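Side-chain contacts in GH18 chiitnase (Pseudoalteromonas aurantia, PDB 6K7Z), which probably hydrolyses internal beta-1,4 glycosidic bonds of chitin as a family 18 endochitinase with a TIM-barrel fold: residues I16-E20 against L21-V25; I114-D118 against T119-T123; H154-P158 against P159-Q163; Q200-S203 against S204-Y208; G233-V237 against Q238-N242. All coordinates share one frame; numbering follows the deposited sequence.

Interaction 1: residues I16-E20 against L21-V25; sequences INASE and LPYDV
Leu21 folds back over the turn that precedes it and lies against the carbonyl of Asn17, while Tyr23, two residues on, approaches the methyl of Ala18. In the backbone, Leu21 N donates to Ala18 O over 3.1 Å in a fairly straight bond, N-H...O angle 161°, but from well above the carbonyl plane. The helical backbone angles of Ile16 to Ser19 set up bonds of the same spacing, from Ser19 N to Ile16 O and from Glu20 N to Asn17 O. Ile16 O has a second grip from Ser19 OG, 2.7 Å away and almost in line with the C=O bond; Ala18 O also receives Gln70 NE2. Water 1 donates to Ser19 O at 2.9 Å and to Leu21 O at 2.7 Å, bridging the exit of the turn. There Pro22 centres an inverse gamma turn, closed by a weak bond from Tyr23 N to Leu21 O. In van der Waals contact, Leu21 holds CG beside its own backbone N (chi1 -72°), which brings its methyl CD1 to 3.5 Å from the carbonyl oxygen Asn17 O. The apolar pair is looser: Ala18 CB comes only within 4.5 Å of Tyr23 CD2, obliquely to the ring. The phenol reaches on to Asn259, its OH hydrogen-bonded to ND2, and Phe262 packs on Asn17, Ala18 and Leu21. Helices 56-67 and 269-277 supply further neighbours. A turn with helical backbone angles followed by an inverse gamma turn thus makes up part of the connection between the adjacent parallel strands 3-8 and 25-33 of the TIM barrel.

Interaction 2: residues I114-D118 against T119-T123; sequences IDYED and TAAFT
Between Glu117 and Thr119 the chain makes an inverse gamma turn centred on Asp118, with a weak bond from Thr119 N to Glu117 O at 2.9 Å. It then enters a 3-10 segment, 119-122, where Ala121 N donates to Asp118 O over 3.1 Å, from above the carbonyl plane. The carboxylate of Asp118 swings forward beside this segment, its CG opposite the backbone N (chi1 -173°). Water 2 donates to OD1 of Asp118 at 2.9 Å and accepts from Ala120 N; OD2 lies 3.8 Å from the methyl CB of Ala121 and is bonded to Tyr128 OH and Ser83 OG. The sequence IDYE of residues 114-117 matches the end of the DxxDxDxE signature of family 18 chitinases, in whose relatives the final glutamate is the catalytic acid; Glu117 probably corresponds to it, and its OE2 is bonded to Gln187 NE2. Tyr116 extends alongside the loop until its OH meets Ala121 CB at 3.2 Å, the methyl sitting at the ring edge near its plane. The hydrogen bond of that hydroxyl is with Tyr128 OH; the methyl is only a packing neighbour. Tyr116 and Phe122 run past each other in opposite directions, CE2 of Tyr116 touching CZ of Phe122 at 3.5 Å with the ring planes oblique, 44° apart. Tyr86 meets the Tyr116 ring edge-to-face, and Leu134 of helix 130-144 packs on both aromatic side chains.

Interaction 3: residues H154-P158 against P159-Q163; sequences HAPQP and PYLEQ
Pro156, Gln157 and Pro158 press against Tyr160 and Leu161 where the chain coils after strand 151-154. The packed part has a backbone core: Tyr160 N donates to Gln157 O at 2.9 Å, and Leu161 N to Pro158 O at 2.9 Å in the straighter bond, 163° against 141°. Around it Pro156 touches both side chains, its CB 3.7 Å from Tyr160 CD2 and its CG 3.9 Å from Leu161 CD1. Leu161 carries this patch on to Leu184 and Val186 of strand 183-187 and to Tyr170. The consecutive prolines stand side by side, their linkage setting CB of Pro158 only 3.4 Å from CD of Pro159. Gln157 lies alongside Tyr160, pointing the same way, with CB over one face of the ring. Looser are the ends of the partly exposed Gln157 and Glu162. Gln157 NE2 comes to 3.3 Å from Tyr160 OH, at an angle too poor for a hydrogen bond, the amide plane turned 52° from the ring. Each polar end looks elsewhere: Gln157 OE1 to Asn191 ND2, Tyr160 OH to Thr119 OG1. Glu162 bends back, with CG 3.5 Å from Pro158 O and OE2 bonded to Tyr208 OH. Pro158 and Pro159 have no N-H to donate, and the turn is held by the N-H groups of Tyr160 and Leu161, with Gln157 O and Pro158 O as acceptors.

Interaction 4: residues Q200-S203 against S204-Y208; sequences QIVS and SYLNY
Leu206 rests on the preceding turn of helix 198-209, alongside Val202. Its CB lies 3.7 Å from Ser203 O. CG, beside the residue's own backbone N (chi1 -64°), comes down to 3.3 Å from Val202 O, the carbonyl that accepts the hydrogen bond of Leu206 N. At the tip CD1 lies 3.8 Å from Val202 O and 4.2 Å from Val202 CG1, the two side chains side by side and pointing the same way. Regular i to i+4 bonds run beneath: Ser204 N to Gln200 O, Tyr205 N to Ile201 O at 2.8 Å and Asn207 N to Ser203 O. This helix is the crossover of a beta-alpha-beta unit of the TIM barrel, linking parallel strands 183-187 and 219-224; Val202 and Tyr205 pack on Ile248 of helix 237-251. On another flank Ser204 OG stands 3.1 Å from Gln200 OE1 and 3.2 Å from Gln200 O, weak pairings that compete for one proton, while Trp194 NE1 supplies its firmer outside bond. Gln200 bends at chi2 (67°) to bring its amide there. Farther along, water 3 donates both to Ser203 O, at 2.8 Å, and to Asn207 OD1, clipping the exposed asparagine to the turn before it.

Interaction 5: residues G233-V237 against Q238-N242; sequences GYMPV and QTIIN
Gln238 turns CG into the space between its backbone N and carbonyl carbon (chi1 68°) and bends again at chi2, so its amide folds back over Pro236: OE1 lies 3.4 Å from Pro236 CB. Thr239, by contrast, keeps OG1 beside its own backbone N (chi1 -45°), placing that hydroxyl 3.6 Å from Pro236 CD, with the two side chains side by side and pointing the same way. Pro236 occupies the N-cap of helix 237-251. Its carbonyl takes Ile240 N at 3.1 Å, in the carbonyl plane, and a weak second bond from Thr239 N; Val237 O then accepts Ile241 N at 2.9 Å. On the inner side Met235 bends at its thioether. The Met235 side chain crosses that of Thr239 at about a right angle, SD 4.2 Å from CG2, and its terminal CE meets Ile240 CG1 at 4.1 Å. Phe223 of strand 219-224 touches both Met235 and Ile240, so the helix start is seated on the barrel, while Val237 and Ile240 face Ile274 of helix 269-277. Since a proline ring brings neither a hydroxyl nor a carboxylate, the cap residue contributes only its carbonyl to these bonds, and its ring is flanked by the polar ends of Gln238 and Thr239, in van der Waals contact.

Overall arrangement
Following the chain, the five local contacts come strictly in series; none nests in or crosses another. Interaction 1 shapes the connection from strand 3-8 to strand 25-33 and stands apart, its centre about 30 Å from that of interaction 2, on the opposite side of the chain's centre. Interactions 2 and 3 form turns early in the loops after strands 111-115 and 151-154; these neighbouring parallel strands bring them together, with Ile114 O probably bonded to Ala155 N. Interaction 4, within helix 198-209, meets the loop of interaction 3 and, through Ile201 CD1 against Met235 CE at 3.8 Å, the loop leading into helix 237-251 in interaction 5. Contacts 2 to 5 thus link successive barrel loops and outer helices.

Interaction 1: residues I16-E20 against L21-V25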
# COMPACT_ATOMS: atom_id res chain seq x y z
N ILE A 16 -5.39 6.29 -17.51
CA ILE A 16 -6.53 5.56 -18.03
C ILE A 16 -6.13 4.22 -18.63
O ILE A 16 -6.98 3.33 -18.74
CB ILE A 16 -7.27 6.44 -19.06
CG1 ILE A 16 -8.70 5.91 -19.29
CG2 ILE A 16 -6.46 6.55 -20.34
CD1 ILE A 16 -9.66 6.96 -19.72
N ASN A 17 -4.86 4.03 -19.01
CA ASN A 17 -4.42 2.73 -19.52
C ASN A 17 -4.71 1.61 -18.53
O ASN A 17 -4.90 0.46 -18.93
CB ASN A 17 -2.91 2.74 -19.85
CG ASN A 17 -2.61 3.46 -21.17
OD1 ASN A 17 -3.37 4.32 -21.61
ND2 ASN A 17 -1.48 3.12 -21.79
N ALA A 18 -4.72 1.92 -17.23
CA ALA A 18 -4.95 0.88 -16.23
C ALA A 18 -6.35 0.29 -16.33
O ALA A 18 -6.55 -0.87 -15.97
CB ALA A 18 -4.71 1.43 -14.82
N SER A 19 -7.32 1.07 -16.83
CA SER A 19 -8.69 0.58 -16.96
C SER A 19 -8.81 -0.60 -17.92
O SER A 19 -9.81 -1.33 -17.85
CB SER A 19 -9.61 1.72 -17.43
OG SER A 19 -9.36 1.99 -18.80
N GLU A 20 -7.85 -0.79 -18.81
CA GLU A 20 -7.90 -1.90 -19.76
C GLU A 20 -6.93 -3.02 -19.41
O GLU A 20 -6.70 -3.91 -20.23
CB GLU A 20 -7.63 -1.39 -21.18
CG GLU A 20 -8.44 -0.16 -21.55
CD GLU A 20 -9.94 -0.42 -21.70
OE1 GLU A 20 -10.39 -1.57 -21.52
OE2 GLU A 20 -10.67 0.55 -21.99
N LEU A 21 -6.37 -3.00 -18.21
CA LEU A 21 -5.41 -3.99 -17.77
C LEU A 21 -5.97 -4.77 -16.59
O LEU A 21 -6.94 -4.35 -15.96
CB LEU A 21 -4.09 -3.29 -17.38
CG LEU A 21 -3.39 -2.80 -18.65
CD1 LEU A 21 -2.28 -1.83 -18.28
CD2 LEU A 21 -2.84 -3.99 -19.44
N PRO A 22 -5.42 -5.93 -16.30
CA PRO A 22 -6.01 -6.79 -15.26
C PRO A 22 -5.59 -6.39 -13.85
O PRO A 22 -5.01 -7.19 -13.09
CB PRO A 22 -5.51 -8.18 -15.67
CG PRO A 22 -4.20 -7.92 -16.31
CD PRO A 22 -4.33 -6.61 -17.03
N TYR A 23 -5.85 -5.14 -13.49
CA TYR A 23 -5.69 -4.65 -12.13
C TYR A 23 -7.02 -4.66 -11.40
O TYR A 23 -8.06 -4.37 -11.99
CB TYR A 23 -5.13 -3.22 -12.08
CG TYR A 23 -3.65 -3.15 -12.38
CD1 TYR A 23 -2.72 -3.69 -11.48
CD2 TYR A 23 -3.18 -2.55 -13.54
CE1 TYR A 23 -1.37 -3.64 -11.75
CE2 TYR A 23 -1.83 -2.48 -13.81
CZ TYR A 23 -0.93 -3.03 -12.91
OH TYR A 23 0.42 -2.96 -13.20
N ASP A 24 -6.98 -4.99 -10.12
CA ASP A 24 -8.16 -4.84 -9.28
C ASP A 24 -8.17 -3.53 -8.51
O ASP A 24 -9.25 -2.97 -8.28
CB ASP A 24 -8.27 -6.00 -8.30
CG ASP A 24 -8.42 -7.32 -9.00
OD1 ASP A 24 -9.35 -7.45 -9.84
OD2 ASP A 24 -7.60 -8.23 -8.74
N VAL A 25 -7.00 -3.03 -8.13
CA VAL A 25 -6.89 -1.85 -7.27
C VAL A 25 -5.75 -0.98 -7.78
O VAL A 25 -4.66 -1.48 -8.08
CB VAL A 25 -6.61 -2.25 -5.81
CG1 VAL A 25 -6.56 -1.01 -4.93
CG2 VAL A 25 -7.65 -3.23 -5.30
O HOH W 1 -9.56 -3.91 -16.51

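Interaction 2: residues I114-D118 against T119-T123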
# COMPACT_ATOMS: atom_id res chain seq x y z
N ILE A 114 -2.63 3.17 3.47
CA ILE A 114 -1.80 3.84 4.47
C ILE A 114 -0.38 3.34 4.23
O ILE A 114 -0.01 2.25 4.67
CB ILE A 114 -2.28 3.56 5.89
CG1 ILE A 114 -3.66 4.21 6.09
CG2 ILE A 114 -1.28 4.08 6.91
CD1 ILE A 114 -4.38 3.71 7.31
N ASP A 115 0.40 4.13 3.50
CA ASP A 115 1.76 3.74 3.15
C ASP A 115 2.70 4.36 4.18
O ASP A 115 3.36 5.37 3.96
CB ASP A 115 2.09 4.19 1.73
CG ASP A 115 3.45 3.69 1.25
OD1 ASP A 115 4.17 3.02 2.03
OD2 ASP A 115 3.81 3.96 0.09
N TYR A 116 2.76 3.71 5.34
CA TYR A 116 3.48 4.20 6.51
C TYR A 116 4.86 3.56 6.59
O TYR A 116 4.97 2.33 6.65
CB TYR A 116 2.66 3.89 7.76
CG TYR A 116 3.29 4.28 9.07
CD1 TYR A 116 3.08 5.53 9.61
CD2 TYR A 116 4.07 3.37 9.80
CE1 TYR A 116 3.64 5.89 10.83
CE2 TYR A 116 4.63 3.72 11.02
CZ TYR A 116 4.40 4.98 11.53
OH TYR A 116 4.94 5.36 12.75
N GLU A 117 5.91 4.39 6.60
CA GLU A 117 7.29 3.90 6.55
C GLU A 117 8.16 4.44 7.68
O GLU A 117 9.39 4.39 7.60
CB GLU A 117 7.91 4.24 5.18
CG GLU A 117 6.95 3.99 3.99
CD GLU A 117 7.68 3.79 2.65
OE1 GLU A 117 8.88 4.10 2.58
OE2 GLU A 117 7.05 3.31 1.68
N ASP A 118 7.56 4.96 8.76
CA ASP A 118 8.33 5.59 9.84
C ASP A 118 8.79 4.52 10.82
O ASP A 118 8.26 4.34 11.91
CB ASP A 118 7.51 6.68 10.53
CG ASP A 118 8.32 7.47 11.54
OD1 ASP A 118 9.57 7.33 11.56
OD2 ASP A 118 7.72 8.23 12.31
N THR A 119 9.84 3.80 10.40
CA THR A 119 10.32 2.66 11.16
C THR A 119 10.75 3.05 12.58
O THR A 119 10.55 2.28 13.53
CB THR A 119 11.49 2.03 10.41
OG1 THR A 119 11.06 1.70 9.08
CG2 THR A 119 12.00 0.78 11.11
N ALA A 120 11.34 4.24 12.73
CA ALA A 120 11.84 4.64 14.04
C ALA A 120 10.73 4.75 15.08
O ALA A 120 11.02 4.69 16.28
CB ALA A 120 12.57 5.98 13.95
N ALA A 121 9.48 4.90 14.66
CA ALA A 121 8.39 4.93 15.63
C ALA A 121 8.03 3.56 16.17
O ALA A 121 7.23 3.47 17.10
CB ALA A 121 7.15 5.60 15.01
N PHE A 122 8.62 2.48 15.63
CA PHE A 122 8.48 1.16 16.22
C PHE A 122 9.65 0.79 17.13
O PHE A 122 9.63 -0.28 17.75
CB PHE A 122 8.35 0.08 15.13
CG PHE A 122 7.16 0.25 14.21
CD1 PHE A 122 5.98 0.85 14.66
CD2 PHE A 122 7.23 -0.20 12.90
CE1 PHE A 122 4.89 0.98 13.80
CE2 PHE A 122 6.16 -0.07 12.04
CZ PHE A 122 4.98 0.53 12.48
N THR A 123 10.69 1.63 17.20
CA THR A 123 11.90 1.36 17.98
C THR A 123 12.08 2.30 19.16
O THR A 123 13.16 2.32 19.76
CB THR A 123 13.14 1.45 17.11
OG1 THR A 123 13.32 2.81 16.67
CG2 THR A 123 13.02 0.53 15.90
O HOH W 2 12.04 6.23 10.39

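Interaction 3: residues H154-P158 against P159-Q163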
# COMPACT_ATOMS: atom_id res chain seq x y z
N HIS A 154 -2.89 -1.07 4.25
CA HIS A 154 -1.60 -0.57 4.70
C HIS A 154 -0.52 -1.18 3.81
O HIS A 154 -0.77 -2.19 3.15
CB HIS A 154 -1.29 -0.93 6.16
CG HIS A 154 -2.19 -0.28 7.16
ND1 HIS A 154 -1.72 0.56 8.15
CD2 HIS A 154 -3.53 -0.38 7.36
CE1 HIS A 154 -2.72 0.96 8.90
NE2 HIS A 154 -3.83 0.41 8.44
N ALA A 155 0.68 -0.61 3.84
CA ALA A 155 1.78 -1.06 2.97
C ALA A 155 3.05 -1.29 3.78
O ALA A 155 4.06 -0.61 3.58
CB ALA A 155 2.03 -0.07 1.83
N PRO A 156 3.03 -2.26 4.70
CA PRO A 156 4.19 -2.47 5.57
C PRO A 156 5.36 -3.11 4.85
O PRO A 156 5.23 -3.80 3.83
CB PRO A 156 3.65 -3.40 6.65
CG PRO A 156 2.58 -4.17 5.95
CD PRO A 156 1.94 -3.19 5.02
N GLN A 157 6.51 -2.90 5.42
CA GLN A 157 7.73 -3.60 5.02
C GLN A 157 7.91 -4.84 5.89
O GLN A 157 7.36 -4.93 6.98
CB GLN A 157 8.92 -2.66 5.15
CG GLN A 157 8.80 -1.49 4.18
CD GLN A 157 9.70 -0.34 4.54
OE1 GLN A 157 10.93 -0.45 4.45
NE2 GLN A 157 9.11 0.77 4.95
N PRO A 158 8.66 -5.83 5.40
CA PRO A 158 8.70 -7.14 6.07
C PRO A 158 9.11 -7.04 7.53
O PRO A 158 8.52 -7.75 8.37
CB PRO A 158 9.73 -7.92 5.24
CG PRO A 158 9.54 -7.39 3.86
CD PRO A 158 9.26 -5.90 4.05
N PRO A 159 10.11 -6.22 7.91
CA PRO A 159 10.48 -6.19 9.34
C PRO A 159 9.33 -5.83 10.25
O PRO A 159 9.31 -6.24 11.42
CB PRO A 159 11.60 -5.15 9.40
CG PRO A 159 12.21 -5.17 8.04
CD PRO A 159 11.04 -5.40 7.11
N TYR A 160 8.36 -5.07 9.74
CA TYR A 160 7.22 -4.66 10.55
C TYR A 160 6.37 -5.84 10.99
O TYR A 160 5.60 -5.71 11.96
CB TYR A 160 6.33 -3.70 9.76
CG TYR A 160 6.95 -2.38 9.35
CD1 TYR A 160 8.24 -2.01 9.73
CD2 TYR A 160 6.23 -1.51 8.55
CE1 TYR A 160 8.77 -0.78 9.34
CE2 TYR A 160 6.74 -0.29 8.16
CZ TYR A 160 8.01 0.07 8.54
OH TYR A 160 8.49 1.29 8.13
N LEU A 161 6.47 -6.98 10.30
CA LEU A 161 5.59 -8.13 10.49
C LEU A 161 6.32 -9.34 11.08
O LEU A 161 5.73 -10.43 11.18
CB LEU A 161 4.96 -8.52 9.15
CG LEU A 161 3.97 -7.48 8.59
CD1 LEU A 161 3.74 -7.67 7.10
CD2 LEU A 161 2.65 -7.55 9.34
N GLU A 162 7.57 -9.18 11.47
CA GLU A 162 8.38 -10.28 11.99
C GLU A 162 8.09 -10.45 13.48
O GLU A 162 8.51 -9.63 14.30
CB GLU A 162 9.85 -10.00 11.72
CG GLU A 162 10.23 -10.14 10.25
CD GLU A 162 10.24 -11.58 9.80
OE1 GLU A 162 10.87 -12.40 10.51
OE2 GLU A 162 9.62 -11.92 8.77
N GLN A 163 7.34 -11.50 13.81
CA GLN A 163 7.06 -11.85 15.21
C GLN A 163 8.33 -11.79 16.04
O GLN A 163 9.35 -12.39 15.69
CB GLN A 163 6.45 -13.25 15.28
CG GLN A 163 6.03 -13.68 16.68
CD GLN A 163 4.74 -13.02 17.15
OE1 GLN A 163 4.73 -12.24 18.11
NE2 GLN A 163 3.64 -13.35 16.48

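Interaction 4: residues Q200-S203 against S204-Y208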
# COMPACT_ATOMS: atom_id res chain seq x y z
N GLN A 200 13.26 -16.60 1.12
CA GLN A 200 12.92 -15.81 2.30
C GLN A 200 11.57 -15.12 2.13
O GLN A 200 10.81 -14.99 3.09
CB GLN A 200 14.04 -14.80 2.57
CG GLN A 200 13.81 -13.94 3.79
CD GLN A 200 13.85 -14.74 5.07
OE1 GLN A 200 12.83 -14.94 5.73
NE2 GLN A 200 15.04 -15.21 5.43
N ILE A 201 11.25 -14.67 0.92
CA ILE A 201 9.97 -14.00 0.70
C ILE A 201 8.82 -14.98 0.94
O ILE A 201 7.81 -14.63 1.56
CB ILE A 201 9.92 -13.39 -0.71
CG1 ILE A 201 10.92 -12.24 -0.83
CG2 ILE A 201 8.50 -12.94 -1.05
CD1 ILE A 201 11.25 -11.87 -2.28
N VAL A 202 8.97 -16.21 0.45
CA VAL A 202 7.91 -17.21 0.59
C VAL A 202 7.68 -17.58 2.05
O VAL A 202 6.54 -17.61 2.52
CB VAL A 202 8.24 -18.45 -0.26
CG1 VAL A 202 7.28 -19.59 0.09
CG2 VAL A 202 8.16 -18.10 -1.76
N SER A 203 8.74 -17.91 2.77
CA SER A 203 8.56 -18.32 4.16
C SER A 203 7.96 -17.18 4.98
O SER A 203 7.03 -17.39 5.77
CB SER A 203 9.88 -18.79 4.77
OG SER A 203 10.85 -17.77 4.74
N SER A 204 8.46 -15.96 4.77
CA SER A 204 7.91 -14.81 5.48
C SER A 204 6.45 -14.57 5.11
O SER A 204 5.61 -14.34 5.99
CB SER A 204 8.75 -13.57 5.23
OG SER A 204 10.02 -13.67 5.85
N TYR A 205 6.13 -14.61 3.81
CA TYR A 205 4.73 -14.47 3.39
C TYR A 205 3.82 -15.44 4.14
O TYR A 205 2.78 -15.06 4.67
CB TYR A 205 4.59 -14.67 1.88
CG TYR A 205 3.15 -14.53 1.45
CD1 TYR A 205 2.61 -13.27 1.19
CD2 TYR A 205 2.31 -15.63 1.38
CE1 TYR A 205 1.28 -13.12 0.82
CE2 TYR A 205 0.98 -15.49 1.03
CZ TYR A 205 0.47 -14.23 0.76
OH TYR A 205 -0.85 -14.08 0.42
N LEU A 206 4.21 -16.72 4.20
CA LEU A 206 3.37 -17.70 4.88
C LEU A 206 3.21 -17.35 6.36
O LEU A 206 2.11 -17.43 6.91
CB LEU A 206 3.96 -19.09 4.70
CG LEU A 206 4.00 -19.60 3.26
CD1 LEU A 206 4.82 -20.91 3.17
CD2 LEU A 206 2.59 -19.80 2.74
N ASN A 207 4.31 -16.96 7.01
CA ASN A 207 4.24 -16.54 8.41
C ASN A 207 3.27 -15.39 8.59
O ASN A 207 2.48 -15.36 9.55
CB ASN A 207 5.63 -16.13 8.91
CG ASN A 207 6.56 -17.30 9.07
OD1 ASN A 207 6.13 -18.45 9.10
ND2 ASN A 207 7.85 -17.02 9.19
N TYR A 208 3.31 -14.42 7.68
CA TYR A 208 2.45 -13.25 7.82
C TYR A 208 0.98 -13.61 7.69
O TYR A 208 0.13 -13.01 8.34
CB TYR A 208 2.82 -12.17 6.79
CG TYR A 208 4.26 -11.72 6.82
CD1 TYR A 208 5.07 -11.92 7.93
CD2 TYR A 208 4.81 -11.09 5.72
CE1 TYR A 208 6.40 -11.51 7.94
CE2 TYR A 208 6.13 -10.66 5.72
CZ TYR A 208 6.92 -10.87 6.82
OH TYR A 208 8.23 -10.46 6.80
O HOH W 3 7.06 -19.94 6.99

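Interaction 5: residues G233-V237 against Q238-N242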
# COMPACT_ATOMS: atom_id res chain seq x y z
N GLY A 233 15.85 -5.54 -4.60
CA GLY A 233 14.73 -6.46 -4.65
C GLY A 233 14.15 -6.72 -6.02
O GLY A 233 13.20 -7.51 -6.12
N TYR A 234 14.67 -6.11 -7.08
CA TYR A 234 14.16 -6.45 -8.40
C TYR A 234 14.41 -7.92 -8.70
O TYR A 234 15.49 -8.46 -8.44
CB TYR A 234 14.80 -5.58 -9.49
CG TYR A 234 14.55 -6.16 -10.87
CD1 TYR A 234 13.33 -5.96 -11.53
CD2 TYR A 234 15.51 -6.94 -11.49
CE1 TYR A 234 13.09 -6.51 -12.78
CE2 TYR A 234 15.28 -7.50 -12.74
CZ TYR A 234 14.08 -7.28 -13.38
OH TYR A 234 13.86 -7.84 -14.62
N MET A 235 13.38 -8.57 -9.24
CA MET A 235 13.49 -9.91 -9.75
C MET A 235 12.77 -9.96 -11.09
O MET A 235 11.71 -9.35 -11.24
CB MET A 235 12.89 -10.96 -8.80
CG MET A 235 13.67 -11.13 -7.51
SD MET A 235 12.97 -12.44 -6.53
CE MET A 235 11.39 -11.72 -6.10
N PRO A 236 13.32 -10.68 -12.07
CA PRO A 236 12.59 -10.87 -13.34
C PRO A 236 11.26 -11.54 -13.07
O PRO A 236 11.09 -12.28 -12.09
CB PRO A 236 13.52 -11.78 -14.16
CG PRO A 236 14.85 -11.68 -13.50
CD PRO A 236 14.58 -11.44 -12.04
N VAL A 237 10.31 -11.32 -13.97
CA VAL A 237 8.96 -11.81 -13.71
C VAL A 237 8.93 -13.34 -13.68
O VAL A 237 8.14 -13.92 -12.93
CB VAL A 237 7.96 -11.21 -14.71
CG1 VAL A 237 8.06 -11.87 -16.02
CG2 VAL A 237 6.55 -11.38 -14.20
N GLN A 238 9.82 -14.01 -14.43
CA GLN A 238 9.80 -15.47 -14.39
C GLN A 238 10.25 -15.99 -13.03
O GLN A 238 9.84 -17.08 -12.61
CB GLN A 238 10.68 -16.07 -15.49
CG GLN A 238 12.19 -15.85 -15.36
CD GLN A 238 12.68 -14.68 -16.20
OE1 GLN A 238 11.93 -13.75 -16.49
NE2 GLN A 238 13.95 -14.74 -16.61
N THR A 239 11.09 -15.23 -12.34
CA THR A 239 11.50 -15.61 -10.99
C THR A 239 10.38 -15.38 -9.99
O THR A 239 10.13 -16.23 -9.12
CB THR A 239 12.75 -14.83 -10.61
OG1 THR A 239 13.66 -14.87 -11.72
CG2 THR A 239 13.41 -15.45 -9.39
N ILE A 240 9.67 -14.25 -10.10
CA ILE A 240 8.51 -14.03 -9.23
C ILE A 240 7.51 -15.17 -9.40
O ILE A 240 7.02 -15.74 -8.42
CB ILE A 240 7.84 -12.68 -9.54
CG1 ILE A 240 8.77 -11.51 -9.25
CG2 ILE A 240 6.52 -12.54 -8.74
CD1 ILE A 240 8.27 -10.18 -9.87
N ILE A 241 7.21 -15.52 -10.65
CA ILE A 241 6.20 -16.54 -10.92
C ILE A 241 6.62 -17.88 -10.34
O ILE A 241 5.88 -18.51 -9.58
CB ILE A 241 5.92 -16.64 -12.43
CG1 ILE A 241 5.17 -15.40 -12.92
CG2 ILE A 241 5.13 -17.89 -12.76
CD1 ILE A 241 5.00 -15.39 -14.43
N ASN A 242 7.82 -18.33 -10.69
CA ASN A 242 8.18 -19.71 -10.42
C ASN A 242 8.88 -19.93 -9.08
O ASN A 242 8.95 -21.07 -8.63
CB ASN A 242 9.04 -20.23 -11.57
CG ASN A 242 8.21 -20.54 -12.81
OD1 ASN A 242 7.37 -21.45 -12.79
ND2 ASN A 242 8.42 -19.78 -13.89